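Local atomic coordinates of putative peptidoglycan-binding/hydrolysing protein (Peptoclostridium difficile, PDB entry 5TV7), a protein that probably binds peptidoglycan and may hydrolyse it, and holds glutamine hydroxamate in the crystal. Residues 24-37 against 69-83. Residues are numbered along the deposited sequence; the frame is centred on the assembly and turned at random.
Sequences FTLSGYIYTYENAP and LMNEDNSKGVYASYT
With Tyr29 CG anti to its own carbonyl carbon (chi1 -66°) and Tyr79 CG anti to its backbone N (chi1 -174°), the two rings of this non-hydrogen-bonded pair meet edge-to-face, the edge of Tyr79 toward the face of Tyr29. Their centroids lie 5.4 Å apart and their planes are inclined at 71°. Asn74 takes the opposite face of Tyr29: its CB sits 3.8 Å from the ring centroid in a CH-pi contact, and its amide plane lies stacked nearly flat on the ring, so the phenol is sandwiched between strand and turn. Further along the same face of the sheet, Ser27 OG and Ser81 OG share a hydrogen bond of 3.1 Å. On the other face, Ile30 CD1 rests 3.8 Å from Ala80 CB and also meets the hydroxyl end of Tyr82, while Leu26 and Tyr82 reach helix 116-127.

Where the strand pairing ends, Tyr31 OH donates to Glu72 OE1 at 2.6 Å, reaching the anti side of a carboxylate carried on an extended chain. Pro37 CG then packs against Leu69 CD1 at 4.0 Å. Between the two faces run six backbone bonds, two for each of the pairs Leu26-Tyr82, Gly28-Ala80 and Ile30-Val78, such as Leu26 N to Tyr82 O at 2.8 Å. Strand 60-64 flanks 26-32 on its other edge, making this ladder the pairing of two neighbouring inner strands in a five-stranded antiparallel sheet.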
loop_
_atom_site.group_PDB
_atom_site.type_symbol
_atom_site.label_atom_id
_atom_site.label_comp_id
_atom_site.label_asym_id
_atom_site.label_seq_id
_atom_site.Cartn_x
_atom_site.Cartn_y
_atom_site.Cartn_z
ATOM N N PHE A 24 4.367 7.947 -11.549
ATOM C CA PHE A 24 4.100 6.499 -11.418
ATOM C C PHE A 24 5.105 5.783 -10.495
ATOM O O PHE A 24 5.021 4.573 -10.290
ATOM C CB PHE A 24 4.056 5.832 -12.784
ATOM C CG PHE A 24 2.892 6.266 -13.628
ATOM C CD1 PHE A 24 1.671 5.608 -13.540
ATOM C CD2 PHE A 24 3.012 7.325 -14.520
ATOM C CE1 PHE A 24 0.592 6.000 -14.320
ATOM C CE2 PHE A 24 1.933 7.719 -15.305
ATOM C CZ PHE A 24 0.725 7.051 -15.210
ATOM N N THR A 25 6.035 6.539 -9.925
ATOM C CA THR A 25 7.039 5.994 -9.021
ATOM C C THR A 25 6.721 6.409 -7.596
ATOM O O THR A 25 6.414 7.562 -7.358
ATOM C CB THR A 25 8.431 6.511 -9.418
ATOM O OG1 THR A 25 8.720 6.076 -10.749
ATOM C CG2 THR A 25 9.512 6.010 -8.467
ATOM N N LEU A 26 6.779 5.467 -6.649
ATOM C CA LEU A 26 6.528 5.792 -5.245
ATOM C C LEU A 26 7.813 5.607 -4.451
ATOM O O LEU A 26 8.252 4.478 -4.206
ATOM C CB LEU A 26 5.398 4.943 -4.641
ATOM C CG LEU A 26 4.929 5.436 -3.268
ATOM C CD1 LEU A 26 4.207 6.788 -3.373
ATOM C CD2 LEU A 26 4.025 4.410 -2.603
ATOM N N SER A 27 8.391 6.725 -4.032
ATOM C CA SER A 27 9.637 6.728 -3.299
ATOM C C SER A 27 9.455 7.151 -1.865
ATOM O O SER A 27 8.555 7.911 -1.546
ATOM C CB SER A 27 10.626 7.663 -3.986
ATOM O OG SER A 27 10.903 7.186 -5.288
ATOM N N GLY A 28 10.349 6.672 -1.011
ATOM C CA GLY A 28 10.288 6.966 0.410
ATOM C C GLY A 28 11.255 6.089 1.168
ATOM O O GLY A 28 12.179 5.522 0.577
ATOM N N TYR A 29 11.036 5.961 2.471
ATOM C CA TYR A 29 11.918 5.183 3.333
ATOM C C TYR A 29 11.190 4.062 4.076
ATOM O O TYR A 29 10.050 4.230 4.523
ATOM C CB TYR A 29 12.614 6.122 4.327
ATOM C CG TYR A 29 13.560 7.075 3.637
ATOM C CD1 TYR A 29 13.099 8.270 3.078
ATOM C CD2 TYR A 29 14.910 6.762 3.499
ATOM C CE1 TYR A 29 13.965 9.132 2.421
ATOM C CE2 TYR A 29 15.784 7.618 2.842
ATOM C CZ TYR A 29 15.306 8.800 2.307
ATOM O OH TYR A 29 16.171 9.642 1.653
ATOM N N ILE A 30 11.859 2.916 4.186
ATOM C CA ILE A 30 11.342 1.766 4.910
ATOM C C ILE A 30 11.912 1.835 6.312
ATOM O O ILE A 30 13.120 1.986 6.494
ATOM C CB ILE A 30 11.776 0.422 4.280
ATOM C CG1 ILE A 30 11.317 0.329 2.821
ATOM C CG2 ILE A 30 11.214 -0.753 5.084
ATOM C CD1 ILE A 30 11.823 -0.913 2.104
ATOM N N TYR A 31 11.033 1.732 7.299
ATOM C CA TYR A 31 11.402 1.751 8.702
ATOM C C TYR A 31 10.865 0.506 9.363
ATOM O O TYR A 31 9.934 -0.121 8.861
ATOM C CB TYR A 31 10.734 2.935 9.413
ATOM C CG TYR A 31 11.203 4.294 8.978
ATOM C CD1 TYR A 31 12.329 4.874 9.562
ATOM C CD2 TYR A 31 10.518 5.016 7.998
ATOM C CE1 TYR A 31 12.767 6.129 9.178
ATOM C CE2 TYR A 31 10.953 6.272 7.608
ATOM C CZ TYR A 31 12.078 6.819 8.199
ATOM O OH TYR A 31 12.529 8.057 7.825
ATOM N N THR A 32 11.466 0.144 10.486
ATOM C CA THR A 32 10.936 -0.909 11.319
ATOM C C THR A 32 10.053 -0.134 12.295
ATOM O O THR A 32 10.263 1.075 12.500
ATOM C CB THR A 32 12.028 -1.666 12.088
ATOM O OG1 THR A 32 12.785 -0.739 12.867
ATOM C CG2 THR A 32 12.958 -2.403 11.124
ATOM N N TYR A 33 9.073 -0.811 12.886
ATOM C CA TYR A 33 8.173 -0.170 13.839
ATOM C C TYR A 33 8.950 0.536 14.962
ATOM O O TYR A 33 8.640 1.676 15.307
ATOM C CB TYR A 33 7.170 -1.190 14.393
ATOM C CG TYR A 33 6.247 -0.663 15.470
ATOM C CD1 TYR A 33 5.374 0.390 15.212
ATOM C CD2 TYR A 33 6.211 -1.253 16.735
ATOM C CE1 TYR A 33 4.517 0.866 16.192
ATOM C CE2 TYR A 33 5.358 -0.785 17.726
ATOM C CZ TYR A 33 4.511 0.272 17.449
ATOM O OH TYR A 33 3.660 0.732 18.426
ATOM N N GLU A 34 9.979 -0.116 15.496
ATOM C CA GLU A 34 10.767 0.510 16.565
ATOM C C GLU A 34 11.590 1.718 16.079
ATOM O O GLU A 34 11.799 2.658 16.841
ATOM C CB GLU A 34 11.645 -0.509 17.304
ATOM C CG GLU A 34 12.666 -1.254 16.461
ATOM C CD GLU A 34 13.569 -2.148 17.299
ATOM O OE1 GLU A 34 13.522 -2.069 18.549
ATOM O OE2 GLU A 34 14.343 -2.927 16.703
ATOM N N ASN A 35 12.025 1.709 14.819
ATOM C CA ASN A 35 12.811 2.834 14.264
ATOM C C ASN A 35 11.970 3.932 13.618
ATOM O O ASN A 35 12.465 5.040 13.405
ATOM C CB ASN A 35 13.812 2.336 13.213
ATOM C CG ASN A 35 14.874 1.422 13.791
ATOM O OD1 ASN A 35 15.330 0.495 13.124
ATOM N ND2 ASN A 35 15.266 1.669 15.034
ATOM N N ALA A 36 10.714 3.628 13.298
ATOM C CA ALA A 36 9.851 4.582 12.595
ATOM C C ALA A 36 9.609 5.876 13.362
ATOM O O ALA A 36 9.653 5.882 14.594
ATOM C CB ALA A 36 8.511 3.935 12.249
ATOM N N PRO A 37 9.361 6.986 12.630
ATOM C CA PRO A 37 9.023 8.234 13.315
ATOM C C PRO A 37 7.780 8.003 14.166
ATOM O O PRO A 37 6.930 7.178 13.803
ATOM C CB PRO A 37 8.734 9.211 12.168
ATOM C CG PRO A 37 9.454 8.652 10.990
ATOM C CD PRO A 37 9.450 7.164 11.166
ATOM N N LEU A 69 5.631 14.699 7.278
ATOM C CA LEU A 69 6.299 14.493 8.566
ATOM C C LEU A 69 7.120 15.748 8.851
ATOM O O LEU A 69 7.866 16.214 7.987
ATOM C CB LEU A 69 7.192 13.251 8.536
ATOM C CG LEU A 69 6.484 11.907 8.324
ATOM C CD1 LEU A 69 7.503 10.777 8.257
ATOM C CD2 LEU A 69 5.450 11.644 9.416
HETATM N N MSE A 70 6.990 16.282 10.061
HETATM C CA MSE A 70 7.669 17.533 10.421
HETATM C C MSE A 70 9.149 17.365 10.660
HETATM O O MSE A 70 9.954 18.094 10.070
HETATM C CB MSE A 70 6.989 18.160 11.647
HETATM C CG MSE A 70 6.813 19.669 11.477
HETATM SE SE MSE A 70 5.295 20.056 10.278
HETATM C CE MSE A 70 3.928 20.510 11.625
ATOM N N ASN A 71 9.518 16.410 11.514
ATOM C CA ASN A 71 10.924 16.170 11.867
ATOM C C ASN A 71 11.311 14.700 11.697
ATOM O O ASN A 71 11.525 13.986 12.677
ATOM C CB ASN A 71 11.184 16.624 13.310
ATOM C CG ASN A 71 10.926 18.107 13.516
ATOM O OD1 ASN A 71 11.182 18.929 12.634
ATOM N ND2 ASN A 71 10.438 18.460 14.699
ATOM N N GLU A 72 11.404 14.267 10.440
ATOM C CA GLU A 72 11.772 12.892 10.093
ATOM C C GLU A 72 13.264 12.810 9.772
ATOM O O GLU A 72 13.770 13.609 8.978
ATOM C CB GLU A 72 10.978 12.434 8.860
ATOM C CG GLU A 72 11.254 10.998 8.405
ATOM C CD GLU A 72 10.609 10.648 7.066
ATOM O OE1 GLU A 72 10.628 9.455 6.688
ATOM O OE2 GLU A 72 10.079 11.556 6.388
ATOM N N ASP A 73 13.966 11.860 10.394
ATOM C CA ASP A 73 15.377 11.633 10.071
ATOM C C ASP A 73 15.435 10.331 9.261
ATOM O O ASP A 73 15.021 9.260 9.719
ATOM C CB ASP A 73 16.306 11.631 11.309
ATOM C CG ASP A 73 16.094 10.437 12.231
ATOM O OD1 ASP A 73 14.945 9.960 12.374
ATOM O OD2 ASP A 73 17.094 9.992 12.838
ATOM N N ASN A 74 15.922 10.457 8.034
ATOM C CA ASN A 74 15.995 9.339 7.102
ATOM C C ASN A 74 17.083 8.326 7.467
ATOM O O ASN A 74 17.044 7.190 6.990
ATOM C CB ASN A 74 16.244 9.881 5.697
ATOM C CG ASN A 74 15.276 10.990 5.319
ATOM O OD1 ASN A 74 14.260 11.204 5.989
ATOM N ND2 ASN A 74 15.596 11.714 4.253
ATOM N N SER A 75 18.035 8.734 8.313
ATOM C CA SER A 75 19.140 7.859 8.743
ATOM C C SER A 75 18.673 6.530 9.351
ATOM O O SER A 75 19.311 5.496 9.142
ATOM C CB SER A 75 20.064 8.592 9.733
ATOM O OG SER A 75 19.367 8.996 10.901
ATOM N N LYS A 76 17.562 6.561 10.088
ATOM C CA LYS A 76 17.007 5.353 10.711
ATOM C C LYS A 76 16.288 4.447 9.700
ATOM O O LYS A 76 15.981 3.294 10.015
ATOM C CB LYS A 76 16.036 5.729 11.837
ATOM C CG LYS A 76 16.659 6.562 12.949
ATOM C CD LYS A 76 15.637 6.981 14.001
ATOM C CE LYS A 76 15.217 5.837 14.915
ATOM N NZ LYS A 76 16.331 5.353 15.781
ATOM N N GLY A 77 16.017 4.974 8.502
ATOM C CA GLY A 77 15.318 4.223 7.458
ATOM C C GLY A 77 16.173 3.782 6.289
ATOM O O GLY A 77 17.388 3.980 6.275
ATOM N N VAL A 78 15.515 3.169 5.309
ATOM C CA VAL A 78 16.159 2.655 4.104
ATOM C C VAL A 78 15.371 3.124 2.889
ATOM O O VAL A 78 14.179 2.843 2.784
ATOM C CB VAL A 78 16.191 1.114 4.115
ATOM C CG1 VAL A 78 16.779 0.577 2.815
ATOM C CG2 VAL A 78 16.979 0.607 5.317
ATOM N N TYR A 79 16.037 3.809 1.965
ATOM C CA TYR A 79 15.369 4.334 0.774
ATOM C C TYR A 79 14.874 3.210 -0.134
ATOM O O TYR A 79 15.537 2.186 -0.287
ATOM C CB TYR A 79 16.287 5.294 -0.001
ATOM C CG TYR A 79 15.610 5.992 -1.166
ATOM C CD1 TYR A 79 14.828 7.126 -0.965
ATOM C CD2 TYR A 79 15.755 5.519 -2.469
ATOM C CE1 TYR A 79 14.198 7.764 -2.025
ATOM C CE2 TYR A 79 15.130 6.148 -3.538
ATOM C CZ TYR A 79 14.357 7.269 -3.314
ATOM O OH TYR A 79 13.750 7.898 -4.377
ATOM N N ALA A 80 13.673 3.397 -0.677
ATOM C CA ALA A 80 13.063 2.451 -1.606
ATOM C C ALA A 80 12.223 3.223 -2.609
ATOM O O ALA A 80 11.638 4.249 -2.274
ATOM C CB ALA A 80 12.214 1.424 -0.870
ATOM N N SER A 81 12.181 2.721 -3.835
ATOM C CA SER A 81 11.452 3.340 -4.931
ATOM C C SER A 81 10.637 2.249 -5.652
ATOM O O SER A 81 11.208 1.323 -6.224
ATOM C CB SER A 81 12.460 4.004 -5.866
ATOM O OG SER A 81 11.821 4.663 -6.933
ATOM N N TYR A 82 9.307 2.354 -5.606
ATOM C CA TYR A 82 8.426 1.337 -6.196
ATOM C C TYR A 82 7.724 1.773 -7.462
ATOM O O TYR A 82 7.249 2.907 -7.564
ATOM C CB TYR A 82 7.318 0.939 -5.215
ATOM C CG TYR A 82 7.783 0.371 -3.904
ATOM C CD1 TYR A 82 8.255 -0.928 -3.819
ATOM C CD2 TYR A 82 7.695 1.115 -2.730
ATOM C CE1 TYR A 82 8.659 -1.470 -2.607
ATOM C CE2 TYR A 82 8.102 0.585 -1.508
ATOM C CZ TYR A 82 8.583 -0.708 -1.455
ATOM O OH TYR A 82 8.989 -1.238 -0.253
ATOM N N THR A 83 7.613 0.837 -8.397
ATOM C CA THR A 83 6.856 1.009 -9.637
ATOM C C THR A 83 5.968 -0.233 -9.761
ATOM O O THR A 83 6.175 -1.212 -9.057
ATOM C CB THR A 83 7.753 1.163 -10.862
ATOM O OG1 THR A 83 8.683 0.079 -10.911
ATOM C CG2 THR A 83 8.527 2.478 -10.801
#